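Methionine import ATP-binding protein metN 2 (Enterococcus faecalis, PDB 2QSW) belongs to the ATP-binding subunits of ABC importers and is represented here by its C-terminal NIL domain, a small alpha/beta domain related to ACT domains. Local coordinates at residues Q19-G23 against I71-G75; I25-H31 against V92-I97; E46-E50 against N79-A83. All coordinates share one frame; numbering follows the deposited sequence. Where two conformers were deposited one is given.

Interaction 1: residues Q19-G23 against I71-G75; sequences QYPNG and IQLLG
Gln72 reaches from strand 64-74 to the backbone of Asn22, in the connection that leads from helix 13-19 into the first strand of a ferredoxin-like, ACT-type sheet. Its CB points toward the loop, and from there the chain runs out straight, with CG opposite the backbone N (chi1 180°), which carries the amide right up to the turn. CG passes 3.7 Å from Asn22 O. CD lies beside the base of the Tyr20 side chain, 4.0 Å from Tyr20 CB in the one of two tyrosine conformers considered here. At the tip, NE2 donates to Asn22 O at 2.8 Å, in a moderately bent bond (148° at the hydrogen). The amide comes in from above the carbonyl, 43° out of its plane, instead of along a lone pair. NE2 also donates a hydrogen bond to a water at 3.0 Å; the same water accepts from Asn22 N and, weakly, from Asn22 ND2. The side-chain nitrogen thus bonds Asn22 O directly and reaches Asn22 N through the water.

Beyond the amide the contact becomes apolar. Leu74 places CD2 against the far end of the turn, 3.8 Å from Asn22 CB. Gly23, with positive phi and no side chain, brings its backbone close to the strand just where Lys24 begins to pair with Leu73, and a CA-H...O contact of 3.2 Å joins Gly23 CA to Leu73 O.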
ATOM      1  N   GLN A  19     -16.036   8.924  -5.527  1.00 18.00           N
ATOM      2  CA  GLN A  19     -16.709   8.615  -6.786  0.50 19.23           C
ATOM      3  C   GLN A  19     -16.592   7.159  -7.217  1.00 20.30           C
ATOM      4  O   GLN A  19     -17.411   6.688  -8.021  1.00 21.29           O
ATOM      5  CB  GLN A  19     -16.207   9.513  -7.916  0.50 20.22           C
ATOM      6  CG  GLN A  19     -16.398  10.983  -7.647  0.50 21.79           C
ATOM      7  CD  GLN A  19     -17.828  11.334  -7.278  0.50 23.61           C
ATOM      8  OE1 GLN A  19     -18.110  11.799  -6.161  0.50 19.64           O
ATOM      9  NE2 GLN A  19     -18.747  11.060  -8.197  0.50 24.62           N
ATOM     10  N   TYR A  20     -15.569   6.470  -6.714  1.00 20.09           N
ATOM     11  CA  TYR A  20     -15.270   5.109  -7.123  0.60 20.79           C
ATOM     12  C   TYR A  20     -15.088   4.264  -5.858  1.00 20.95           C
ATOM     13  O   TYR A  20     -13.998   3.915  -5.477  1.00 21.38           O
ATOM     14  CB  TYR A  20     -14.024   5.112  -8.051  0.60 21.48           C
ATOM     15  CG  TYR A  20     -14.250   6.022  -9.249  0.60 22.95           C
ATOM     16  CD1 TYR A  20     -15.079   5.631 -10.283  0.60 24.57           C
ATOM     17  CD2 TYR A  20     -13.718   7.307  -9.292  0.60 22.78           C
ATOM     18  CE1 TYR A  20     -15.334   6.463 -11.356  0.60 24.58           C
ATOM     19  CE2 TYR A  20     -13.967   8.156 -10.360  0.60 23.82           C
ATOM     20  CZ  TYR A  20     -14.783   7.733 -11.392  0.60 24.66           C
ATOM     21  OH  TYR A  20     -15.054   8.563 -12.472  0.60 26.07           O
ATOM     22  N   PRO A  21     -16.205   3.959  -5.180  1.00 21.95           N
ATOM     23  CA  PRO A  21     -16.184   3.362  -3.851  1.00 22.77           C
ATOM     24  C   PRO A  21     -15.725   1.899  -3.708  1.00 23.14           C
ATOM     25  O   PRO A  21     -15.128   1.516  -2.695  1.00 26.11           O
ATOM     26  CB  PRO A  21     -17.661   3.473  -3.417  1.00 23.22           C
ATOM     27  CG  PRO A  21     -18.413   3.506  -4.601  1.00 23.17           C
ATOM     28  CD  PRO A  21     -17.572   4.262  -5.615  1.00 23.94           C
ATOM     29  N   ASN A  22     -16.025   1.091  -4.691  1.00 21.09           N
ATOM     30  CA  ASN A  22     -15.731  -0.339  -4.570  1.00 19.06           C
ATOM     31  C   ASN A  22     -14.270  -0.664  -4.878  1.00 17.11           C
ATOM     32  O   ASN A  22     -13.559   0.156  -5.437  1.00 17.72           O
ATOM     33  CB  ASN A  22     -16.633  -1.083  -5.512  1.00 20.15           C
ATOM     34  CG  ASN A  22     -18.110  -0.847  -5.194  1.00 22.45           C
ATOM     35  OD1 ASN A  22     -18.562  -1.142  -4.096  1.00 29.52           O
ATOM     36  ND2 ASN A  22     -18.839  -0.306  -6.153  1.00 24.11           N
ATOM     37  N   GLY A  23     -13.833  -1.865  -4.501  1.00 16.29           N
ATOM     38  CA  GLY A  23     -12.449  -2.253  -4.781  1.00 15.50           C
ATOM     39  C   GLY A  23     -11.454  -1.360  -4.064  1.00 15.49           C
ATOM     40  O   GLY A  23     -11.707  -0.877  -2.933  1.00 16.20           O
ATOM     41  N   ILE A  71      -5.837   4.281 -10.697  1.00 14.53           N
ATOM     42  CA  ILE A  71      -6.754   3.291 -11.180  1.00 15.41           C
ATOM     43  C   ILE A  71      -7.565   2.672 -10.072  1.00 15.11           C
ATOM     44  O   ILE A  71      -7.098   2.552  -8.921  1.00 14.77           O
ATOM     45  CB  ILE A  71      -6.028   2.175 -11.954  1.00 16.03           C
ATOM     46  CG1 ILE A  71      -5.110   1.308 -11.115  1.00 16.92           C
ATOM     47  CG2 ILE A  71      -5.301   2.702 -13.175  1.00 16.08           C
ATOM     48  CD1 ILE A  71      -4.585   0.089 -11.917  1.00 18.43           C
ATOM     49  N   GLN A  72      -8.792   2.326 -10.389  1.00 14.68           N
ATOM     50  CA  GLN A  72      -9.614   1.497  -9.521  1.00 14.40           C
ATOM     51  C   GLN A  72      -9.437   0.027  -9.921  1.00 13.83           C
ATOM     52  O   GLN A  72      -9.630  -0.324 -11.082  1.00 14.23           O
ATOM     53  CB  GLN A  72     -11.089   1.882  -9.582  1.00 14.50           C
ATOM     54  CG  GLN A  72     -11.966   1.037  -8.697  1.00 13.83           C
ATOM     55  CD  GLN A  72     -13.442   1.306  -8.957  1.00 16.05           C
ATOM     56  OE1 GLN A  72     -13.853   1.421 -10.127  1.00 20.23           O
ATOM     57  NE2 GLN A  72     -14.257   1.369  -7.886  1.00 16.87           N
ATOM     58  N   LEU A  73      -9.023  -0.806  -8.964  1.00 13.97           N
ATOM     59  CA  LEU A  73      -8.988  -2.241  -9.133  1.00 13.46           C
ATOM     60  C   LEU A  73     -10.222  -2.864  -8.514  1.00 13.71           C
ATOM     61  O   LEU A  73     -10.504  -2.588  -7.347  1.00 13.65           O
ATOM     62  CB  LEU A  73      -7.755  -2.855  -8.463  1.00 13.95           C
ATOM     63  CG  LEU A  73      -6.407  -2.419  -9.031  1.00 13.85           C
ATOM     64  CD1 LEU A  73      -5.233  -2.926  -8.190  1.00 13.53           C
ATOM     65  CD2 LEU A  73      -6.276  -2.936 -10.453  1.00 16.60           C
ATOM     66  N   LEU A  74     -10.918  -3.718  -9.263  1.00 14.00           N
ATOM     67  CA  LEU A  74     -12.029  -4.505  -8.754  1.00 14.65           C
ATOM     68  C   LEU A  74     -11.710  -5.985  -8.834  1.00 14.30           C
ATOM     69  O   LEU A  74     -11.047  -6.453  -9.756  1.00 15.66           O
ATOM     70  CB  LEU A  74     -13.301  -4.243  -9.543  1.00 14.90           C
ATOM     71  CG  LEU A  74     -13.797  -2.814  -9.512  1.00 16.72           C
ATOM     72  CD1 LEU A  74     -14.952  -2.714 -10.488  1.00 16.86           C
ATOM     73  CD2 LEU A  74     -14.278  -2.358  -8.139  1.00 19.62           C
ATOM     74  N   GLY A  75     -12.209  -6.729  -7.859  1.00 14.61           N
ATOM     75  CA  GLY A  75     -12.022  -8.174  -7.820  1.00 15.39           C
ATOM     76  C   GLY A  75     -12.015  -8.629  -6.371  1.00 15.81           C
ATOM     77  O   GLY A  75     -12.322  -7.865  -5.471  1.00 16.89           O
TER
HETATM   78  O   HOH W   1     -17.178   1.805  -7.631  1.00 34.22           O

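Interaction 2: residues I25-H31 against V92-I97; sequences IVRLLFH and VETEVI. With ZN (zinc ion), chain B.
Ile25 and Ile97 mark the tight end of this antiparallel pairing between strands 24-31 and 93-96 of the ferredoxin-like sheet. The two are first and last in chain order but neighbours in the sheet, with 93-96 at its edge within this chain, and their directions are 160° apart. Ile97 CD1 presses on Ile25 CG2 at 3.4 Å, closer than usual for two carbons, in a buried spot that Met16 and Leu17 of helix 13-19 also line. Ile25 O takes the N-H of Ile97, and Arg27 and Glu95 exchange both backbone bonds. The face bearing Val26, Leu28, Thr94 and Val96 is packed at normal van der Waals distances: Val26 CG1 meets Val96 CG2 at 3.8 Å, Leu28 CB rests on Val92 CG1 at 3.7 Å, and Ile84 and Leu87 of helix 77-89 close over them. Thr94 OG1 donates to Val92 O, two residues back.

The face with Arg27, Leu29 and Glu95 is more polar and adjoins the second subunit. Arg27 and Glu95 lie alongside one another, Glu95 CG over a face of the guanidinium, but their salt bridge is long (NH2 to OE1 3.6 Å). Arg27 NH2 turns chiefly to Glu100 of the second subunit, while Glu95 joins Glu100 at another zinc, to which the second subunit contributes as well.

At the exposed end the strands are bridged by metal. Glu93 bends at chi2 (95°) to bring OE1 to the edge of the His31 ring, carboxylate and imidazole planes 73° apart. Zinc sits between them, 1.9 Å from His31 ND1 and 2.0 Å from Glu93 OE1, and Glu33 is a further ligand. A water also binds the zinc, at 2.1 Å, and accepts the backbone N-H of His31 at 3.2 Å.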
ATOM      1  N   ILE A  25      -8.443   1.884  -4.816  1.00 14.05           N
ATOM      2  CA  ILE A  25      -7.875   2.863  -5.731  1.00 14.11           C
ATOM      3  C   ILE A  25      -6.386   2.991  -5.438  1.00 12.52           C
ATOM      4  O   ILE A  25      -5.996   3.207  -4.295  1.00 12.15           O
ATOM      5  CB  ILE A  25      -8.573   4.203  -5.669  1.00 15.40           C
ATOM      6  CG1 ILE A  25     -10.077   4.007  -5.960  1.00 16.91           C
ATOM      7  CG2 ILE A  25      -7.912   5.126  -6.661  1.00 15.01           C
ATOM      8  CD1 ILE A  25     -10.882   5.231  -5.728  1.00 17.96           C
ATOM      9  N   VAL A  26      -5.581   2.838  -6.474  1.00 12.82           N
ATOM     10  CA  VAL A  26      -4.134   2.812  -6.342  1.00 13.30           C
ATOM     11  C   VAL A  26      -3.504   3.828  -7.270  1.00 13.50           C
ATOM     12  O   VAL A  26      -4.028   4.086  -8.369  1.00 13.92           O
ATOM     13  CB  VAL A  26      -3.516   1.407  -6.593  1.00 13.65           C
ATOM     14  CG1 VAL A  26      -3.829   0.423  -5.457  1.00 15.22           C
ATOM     15  CG2 VAL A  26      -3.971   0.811  -7.916  1.00 14.67           C
ATOM     16  N   ARG A  27      -2.384   4.376  -6.844  1.00 13.25           N
ATOM     17  CA  ARG A  27      -1.563   5.245  -7.669  1.00 14.55           C
ATOM     18  C   ARG A  27      -0.352   4.449  -8.115  1.00 13.51           C
ATOM     19  O   ARG A  27       0.333   3.877  -7.285  1.00 13.64           O
ATOM     20  CB  ARG A  27      -1.141   6.486  -6.896  1.00 14.65           C
ATOM     21  CG  ARG A  27      -0.256   7.453  -7.681  1.00 16.61           C
ATOM     22  CD  ARG A  27       0.303   8.530  -6.772  1.00 22.08           C
ATOM     23  NE  ARG A  27       1.296   7.905  -5.889  1.00 27.45           N
ATOM     24  CZ  ARG A  27       1.528   8.203  -4.604  1.00 31.25           C
ATOM     25  NH1 ARG A  27       0.888   9.175  -3.960  1.00 33.06           N
ATOM     26  NH2 ARG A  27       2.464   7.513  -3.958  1.00 31.61           N
ATOM     27  N   LEU A  28      -0.121   4.408  -9.434  1.00 13.13           N
ATOM     28  CA  LEU A  28       0.977   3.709 -10.084  1.00 13.53           C
ATOM     29  C   LEU A  28       1.930   4.801 -10.572  1.00 13.79           C
ATOM     30  O   LEU A  28       1.487   5.743 -11.232  1.00 14.00           O
ATOM     31  CB  LEU A  28       0.489   2.914 -11.313  1.00 12.67           C
ATOM     32  CG  LEU A  28      -0.194   1.540 -11.111  1.00 13.83           C
ATOM     33  CD1 LEU A  28      -1.510   1.625 -10.300  1.00 15.23           C
ATOM     34  CD2 LEU A  28      -0.457   0.898 -12.481  1.00 15.66           C
ATOM     35  N   LEU A  29       3.230   4.611 -10.313  1.00 13.77           N
ATOM     36  CA  LEU A  29       4.290   5.514 -10.826  1.00 14.09           C
ATOM     37  C   LEU A  29       5.175   4.796 -11.824  1.00 13.38           C
ATOM     38  O   LEU A  29       5.529   3.608 -11.621  1.00 13.35           O
ATOM     39  CB  LEU A  29       5.182   6.001  -9.666  1.00 14.05           C
ATOM     40  CG  LEU A  29       4.472   6.772  -8.569  1.00 16.29           C
ATOM     41  CD1 LEU A  29       5.477   7.248  -7.452  1.00 17.59           C
ATOM     42  CD2 LEU A  29       3.609   7.909  -9.141  1.00 18.56           C
ATOM     43  N   PHE A  30       5.510   5.504 -12.922  1.00 12.52           N
ATOM     44  CA  PHE A  30       6.327   4.976 -14.021  1.00 13.22           C
ATOM     45  C   PHE A  30       7.512   5.908 -14.147  1.00 12.90           C
ATOM     46  O   PHE A  30       7.326   7.104 -14.290  1.00 13.92           O
ATOM     47  CB  PHE A  30       5.535   4.968 -15.339  1.00 13.98           C
ATOM     48  CG  PHE A  30       4.308   4.087 -15.280  1.00 13.62           C
ATOM     49  CD1 PHE A  30       4.390   2.729 -15.551  1.00 14.78           C
ATOM     50  CD2 PHE A  30       3.115   4.602 -14.848  1.00 15.50           C
ATOM     51  CE1 PHE A  30       3.266   1.900 -15.464  1.00 16.45           C
ATOM     52  CE2 PHE A  30       1.981   3.781 -14.789  1.00 14.87           C
ATOM     53  CZ  PHE A  30       2.059   2.458 -15.079  1.00 16.76           C
ATOM     54  N   HIS A  31       8.723   5.373 -13.971  1.00 13.21           N
ATOM     55  CA  HIS A  31       9.951   6.177 -14.103  1.00 13.67           C
ATOM     56  C   HIS A  31      10.791   5.722 -15.295  1.00 14.69           C
ATOM     57  O   HIS A  31      11.893   6.234 -15.502  1.00 15.75           O
ATOM     58  CB  HIS A  31      10.803   6.080 -12.833  1.00 14.14           C
ATOM     59  CG  HIS A  31      10.073   6.438 -11.577  1.00 15.01           C
ATOM     60  ND1 HIS A  31       9.415   5.507 -10.763  1.00 13.27           N
ATOM     61  CD2 HIS A  31       9.922   7.646 -10.989  1.00 14.00           C
ATOM     62  CE1 HIS A  31       8.891   6.156  -9.738  1.00 13.18           C
ATOM     63  NE2 HIS A  31       9.177   7.453  -9.850  1.00 15.09           N
ATOM     64  N   VAL A  92       6.750  -1.076 -10.943  1.00 13.21           N
ATOM     65  CA  VAL A  92       5.793  -0.018 -10.933  1.00 12.91           C
ATOM     66  C   VAL A  92       5.423   0.259  -9.460  1.00 13.40           C
ATOM     67  O   VAL A  92       4.662  -0.493  -8.842  1.00 13.26           O
ATOM     68  CB  VAL A  92       4.483  -0.396 -11.757  1.00 13.83           C
ATOM     69  CG1 VAL A  92       3.483   0.727 -11.639  1.00 12.61           C
ATOM     70  CG2 VAL A  92       4.798  -0.733 -13.207  1.00 13.27           C
ATOM     71  N   GLU A  93       5.945   1.341  -8.915  1.00 12.84           N
ATOM     72  CA  GLU A  93       5.643   1.719  -7.523  1.00 13.44           C
ATOM     73  C   GLU A  93       4.144   2.000  -7.399  1.00 13.48           C
ATOM     74  O   GLU A  93       3.565   2.723  -8.198  1.00 12.97           O
ATOM     75  CB  GLU A  93       6.415   2.931  -7.089  1.00 13.43           C
ATOM     76  CG  GLU A  93       7.912   2.725  -6.963  1.00 14.00           C
ATOM     77  CD  GLU A  93       8.708   3.117  -8.209  1.00 15.67           C
ATOM     78  OE1 GLU A  93       8.129   3.113  -9.326  1.00 16.58           O
ATOM     79  OE2 GLU A  93       9.893   3.451  -8.067  1.00 15.16           O
ATOM     80  N   THR A  94       3.504   1.385  -6.413  1.00 13.43           N
ATOM     81  CA  THR A  94       2.058   1.380  -6.317  1.00 14.03           C
ATOM     82  C   THR A  94       1.675   1.558  -4.865  1.00 14.42           C
ATOM     83  O   THR A  94       2.238   0.923  -3.979  1.00 15.09           O
ATOM     84  CB  THR A  94       1.504   0.061  -6.877  1.00 13.77           C
ATOM     85  OG1 THR A  94       1.947  -0.132  -8.235  1.00 13.72           O
ATOM     86  CG2 THR A  94      -0.033   0.058  -6.859  1.00 13.40           C
ATOM     87  N   GLU A  95       0.711   2.418  -4.630  1.00 15.01           N
ATOM     88  CA  GLU A  95       0.124   2.495  -3.315  1.00 17.78           C
ATOM     89  C   GLU A  95      -1.348   2.850  -3.298  1.00 16.37           C
ATOM     90  O   GLU A  95      -1.846   3.564  -4.148  1.00 15.44           O
ATOM     91  CB  GLU A  95       0.910   3.395  -2.440  1.00 19.61           C
ATOM     92  CG  GLU A  95       0.887   4.809  -2.786  1.00 19.34           C
ATOM     93  CD  GLU A  95       1.565   5.672  -1.656  1.00 23.60           C
ATOM     94  OE1 GLU A  95       2.610   5.254  -1.126  1.00 26.93           O
ATOM     95  OE2 GLU A  95       1.060   6.761  -1.272  1.00 27.91           O
ATOM     96  N   VAL A  96      -2.025   2.289  -2.300  1.00 14.53           N
ATOM     97  CA  VAL A  96      -3.447   2.465  -2.120  1.00 13.99           C
ATOM     98  C   VAL A  96      -3.656   3.859  -1.558  1.00 14.20           C
ATOM     99  O   VAL A  96      -3.170   4.184  -0.484  1.00 14.55           O
ATOM    100  CB  VAL A  96      -4.022   1.392  -1.134  1.00 14.23           C
ATOM    101  CG1 VAL A  96      -5.480   1.670  -0.859  1.00 14.61           C
ATOM    102  CG2 VAL A  96      -3.828   0.009  -1.708  1.00 16.31           C
ATOM    103  N   ILE A  97      -4.465   4.654  -2.242  1.00 13.48           N
ATOM    104  CA  ILE A  97      -4.712   6.033  -1.828  1.00 15.42           C
ATOM    105  C   ILE A  97      -5.539   6.065  -0.531  1.00 15.35           C
ATOM    106  O   ILE A  97      -6.180   5.087  -0.180  1.00 15.57           O
ATOM    107  CB  ILE A  97      -5.399   6.874  -2.947  1.00 16.24           C
ATOM    108  CG1 ILE A  97      -6.812   6.397  -3.202  1.00 16.77           C
ATOM    109  CG2 ILE A  97      -4.526   6.881  -4.218  1.00 16.48           C
ATOM    110  CD1 ILE A  97      -7.683   7.366  -4.066  1.00 18.04           C
TER
HETATM  111 ZN    ZN B 201       9.333   3.575 -10.815  1.00 14.58          ZN
HETATM  112  O   HOH W   2       7.982   2.745 -12.224  1.00 13.46           O

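Interaction 3: residues E46-E50 against N79-A83; sequences EYQVE and NILAA. With ZN (zinc ion), chain C.
The ring of Tyr47 lies flat against helix 77-89, with Ala83 CA over its centre. That CH-pi contact measures 3.8 Å from Ala83 CA to the centroid of the Tyr47 ring and is only 14° off the ring normal. With CG turned away from its own carbonyl carbon (chi1 -60°), the tyrosine runs obliquely across the neighbouring helix: CB sits by Ala83 CB, CD1 is 3.7 Å from Ala82 CB, and CE1 is 3.6 Å from Ala82 O, which lies over the same face. Glu46 CG covers the opposite face, toward the rim, so the ring is sandwiched between its own helix and the next.

Helices 39-47 and 77-89 are the two crossover helices of the ferredoxin-like fold, and they meet here where the first one ends. Gln48, with positive phi, leaves the helix and turns the chain toward strand 50-61. Val49 then points inward, its CG1 4.2 Å from Ile80 CG1 and also near Ala83 CB, while Leu73 of the sheet packs on both Val49 and Ile80.

Asn79 points toward the turn, its CB 3.2 Å from Tyr47 O. In one of its two conformers ND2 donates at 2.9 Å to a water that in turn donates to Gln48 O at 2.7 Å, a link that is therefore tentative. On the side remote from helix 77-89, Glu46 OE1 binds zinc at 1.9 Å, sharing the metal with His42.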
ATOM      1  N   GLU A  46      -3.579 -11.916 -15.190  1.00 14.73           N
ATOM      2  CA  GLU A  46      -2.932 -12.755 -14.199  1.00 14.45           C
ATOM      3  C   GLU A  46      -3.685 -12.801 -12.882  1.00 14.33           C
ATOM      4  O   GLU A  46      -3.712 -13.874 -12.242  1.00 17.30           O
ATOM      5  CB  GLU A  46      -1.506 -12.290 -13.956  1.00 13.13           C
ATOM      6  CG  GLU A  46      -0.775 -13.102 -12.915  1.00 15.15           C
ATOM      7  CD  GLU A  46       0.724 -12.872 -12.958  1.00 16.04           C
ATOM      8  OE1 GLU A  46       1.233 -12.285 -13.906  1.00 18.43           O
ATOM      9  OE2 GLU A  46       1.421 -13.285 -12.016  1.00 19.02           O
ATOM     10  N   TYR A  47      -4.232 -11.647 -12.467  1.00 13.96           N
ATOM     11  CA  TYR A  47      -4.842 -11.510 -11.160  1.00 13.48           C
ATOM     12  C   TYR A  47      -6.367 -11.453 -11.193  1.00 13.36           C
ATOM     13  O   TYR A  47      -6.980 -11.380 -10.157  1.00 14.38           O
ATOM     14  CB  TYR A  47      -4.247 -10.304 -10.423  1.00 13.13           C
ATOM     15  CG  TYR A  47      -2.747 -10.445 -10.229  1.00 12.98           C
ATOM     16  CD1 TYR A  47      -2.235 -11.236  -9.220  1.00 13.69           C
ATOM     17  CD2 TYR A  47      -1.859  -9.808 -11.071  1.00 13.96           C
ATOM     18  CE1 TYR A  47      -0.893 -11.392  -9.058  1.00 15.51           C
ATOM     19  CE2 TYR A  47      -0.502  -9.942 -10.934  1.00 12.74           C
ATOM     20  CZ  TYR A  47      -0.011 -10.726  -9.898  1.00 14.64           C
ATOM     21  OH  TYR A  47       1.353 -10.865  -9.722  1.00 15.89           O
ATOM     22  N   GLN A  48      -6.975 -11.470 -12.377  1.00 14.19           N
ATOM     23  CA  GLN A  48      -8.429 -11.445 -12.499  1.00 14.56           C
ATOM     24  C   GLN A  48      -9.000 -10.241 -11.807  1.00 15.22           C
ATOM     25  O   GLN A  48      -9.939 -10.327 -10.996  1.00 15.68           O
ATOM     26  CB  GLN A  48      -9.029 -12.737 -11.995  1.00 17.29           C
ATOM     27  CG  GLN A  48      -8.541 -13.929 -12.796  1.00 23.15           C
ATOM     28  CD  GLN A  48      -9.033 -13.885 -14.234  1.00 31.34           C
ATOM     29  OE1 GLN A  48      -8.234 -13.827 -15.213  1.00 35.97           O
ATOM     30  NE2 GLN A  48     -10.368 -13.881 -14.383  1.00 36.40           N
ATOM     31  N   VAL A  49      -8.417  -9.098 -12.146  1.00 13.76           N
ATOM     32  CA  VAL A  49      -8.901  -7.821 -11.683  1.00 13.43           C
ATOM     33  C   VAL A  49      -9.391  -6.965 -12.825  1.00 13.21           C
ATOM     34  O   VAL A  49      -8.912  -7.093 -13.959  1.00 13.50           O
ATOM     35  CB  VAL A  49      -7.832  -7.042 -10.903  1.00 13.48           C
ATOM     36  CG1 VAL A  49      -7.545  -7.726  -9.548  1.00 14.45           C
ATOM     37  CG2 VAL A  49      -6.556  -6.806 -11.731  1.00 13.01           C
ATOM     38  N   GLU A  50     -10.382  -6.121 -12.532  1.00 13.79           N
ATOM     39  CA  GLU A  50     -10.830  -5.100 -13.465  0.60 14.14           C
ATOM     40  C   GLU A  50     -10.121  -3.786 -13.185  1.00 13.85           C
ATOM     41  O   GLU A  50      -9.648  -3.560 -12.051  1.00 14.02           O
ATOM     42  CB  GLU A  50     -12.346  -4.933 -13.384  0.60 14.24           C
ATOM     43  CG  GLU A  50     -13.098  -6.240 -13.452  0.60 16.35           C
ATOM     44  CD  GLU A  50     -14.616  -6.072 -13.498  0.60 18.13           C
ATOM     45  OE1 GLU A  50     -15.267  -6.332 -12.463  0.60 22.86           O
ATOM     46  OE2 GLU A  50     -15.144  -5.697 -14.578  0.60 22.51           O
ATOM     47  N   ASN A  79      -6.980 -11.102  -4.544  1.00 14.85           N
ATOM     48  CA  ASN A  79      -6.465 -10.836  -5.902  0.70 14.19           C
ATOM     49  C   ASN A  79      -6.054  -9.399  -6.118  1.00 14.14           C
ATOM     50  O   ASN A  79      -5.044  -9.123  -6.803  1.00 13.85           O
ATOM     51  CB  ASN A  79      -7.466 -11.257  -6.947  0.70 14.38           C
ATOM     52  CG  ASN A  79      -7.651 -12.766  -7.021  0.70 16.39           C
ATOM     53  OD1 ASN A  79      -6.820 -13.550  -6.543  0.70 18.84           O
ATOM     54  ND2 ASN A  79      -8.766 -13.184  -7.614  0.70 17.38           N
ATOM     55  N   ILE A  80      -6.817  -8.470  -5.579  1.00 12.97           N
ATOM     56  CA  ILE A  80      -6.420  -7.068  -5.641  1.00 13.18           C
ATOM     57  C   ILE A  80      -5.072  -6.872  -4.929  1.00 12.70           C
ATOM     58  O   ILE A  80      -4.179  -6.241  -5.452  1.00 12.34           O
ATOM     59  CB  ILE A  80      -7.506  -6.127  -5.025  1.00 12.68           C
ATOM     60  CG1 ILE A  80      -8.806  -6.204  -5.853  1.00 13.47           C
ATOM     61  CG2 ILE A  80      -6.971  -4.672  -4.864  1.00 13.94           C
ATOM     62  CD1 ILE A  80      -9.973  -5.448  -5.244  1.00 15.27           C
ATOM     63  N   LEU A  81      -4.945  -7.380  -3.714  1.00 13.16           N
ATOM     64  CA  LEU A  81      -3.693  -7.271  -2.976  1.00 13.34           C
ATOM     65  C   LEU A  81      -2.505  -7.842  -3.767  1.00 12.17           C
ATOM     66  O   LEU A  81      -1.442  -7.217  -3.831  1.00 13.39           O
ATOM     67  CB  LEU A  81      -3.818  -7.864  -1.567  1.00 14.69           C
ATOM     68  CG  LEU A  81      -4.880  -7.228  -0.646  1.00 15.18           C
ATOM     69  CD1 LEU A  81      -4.873  -7.963   0.669  1.00 16.82           C
ATOM     70  CD2 LEU A  81      -4.668  -5.701  -0.428  1.00 19.90           C
ATOM     71  N   ALA A  82      -2.704  -9.010  -4.349  1.00 12.98           N
ATOM     72  CA  ALA A  82      -1.661  -9.694  -5.117  1.00 12.70           C
ATOM     73  C   ALA A  82      -1.301  -8.850  -6.358  1.00 13.07           C
ATOM     74  O   ALA A  82      -0.127  -8.778  -6.742  1.00 13.57           O
ATOM     75  CB  ALA A  82      -2.115 -11.074  -5.514  1.00 14.09           C
ATOM     76  N   ALA A  83      -2.309  -8.238  -7.000  1.00 12.98           N
ATOM     77  CA  ALA A  83      -2.074  -7.416  -8.205  1.00 12.72           C
ATOM     78  C   ALA A  83      -1.236  -6.190  -7.850  1.00 12.79           C
ATOM     79  O   ALA A  83      -0.325  -5.780  -8.587  1.00 12.91           O
ATOM     80  CB  ALA A  83      -3.395  -6.982  -8.841  1.00 12.90           C
TER
HETATM   81 ZN    ZN C 202       3.022 -11.666 -14.301  1.00 16.95          ZN
HETATM   82  O   HOH W   3     -10.721 -11.336  -8.572  1.00 17.18           O

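How the interactions relate
Interactions 1 and 2 adjoin within one sheet, their centres 14 Å apart: Ile71 O lies 2.9 Å from Val26 N, a probable hydrogen bond, and Ile71 CG1 packs 3.7 Å from Leu28 CD1. Interaction 1 also continues into interaction 3, with centres 12 Å apart, through a probable hydrogen bond from Glu50 N to Leu74 O, 2.9 Å, while Ile80 CD1 reaches Leu73 O at 3.6 Å. Interactions 2 and 3 stay separate, nearest atoms about 6 Å apart, although along the chain interaction 3 is nested inside the loop closed by interaction 2. Interaction 2 serves two zinc sites and interaction 3 a third, through Glu46; the side chain of Leu73 is about 13 Å from a zinc.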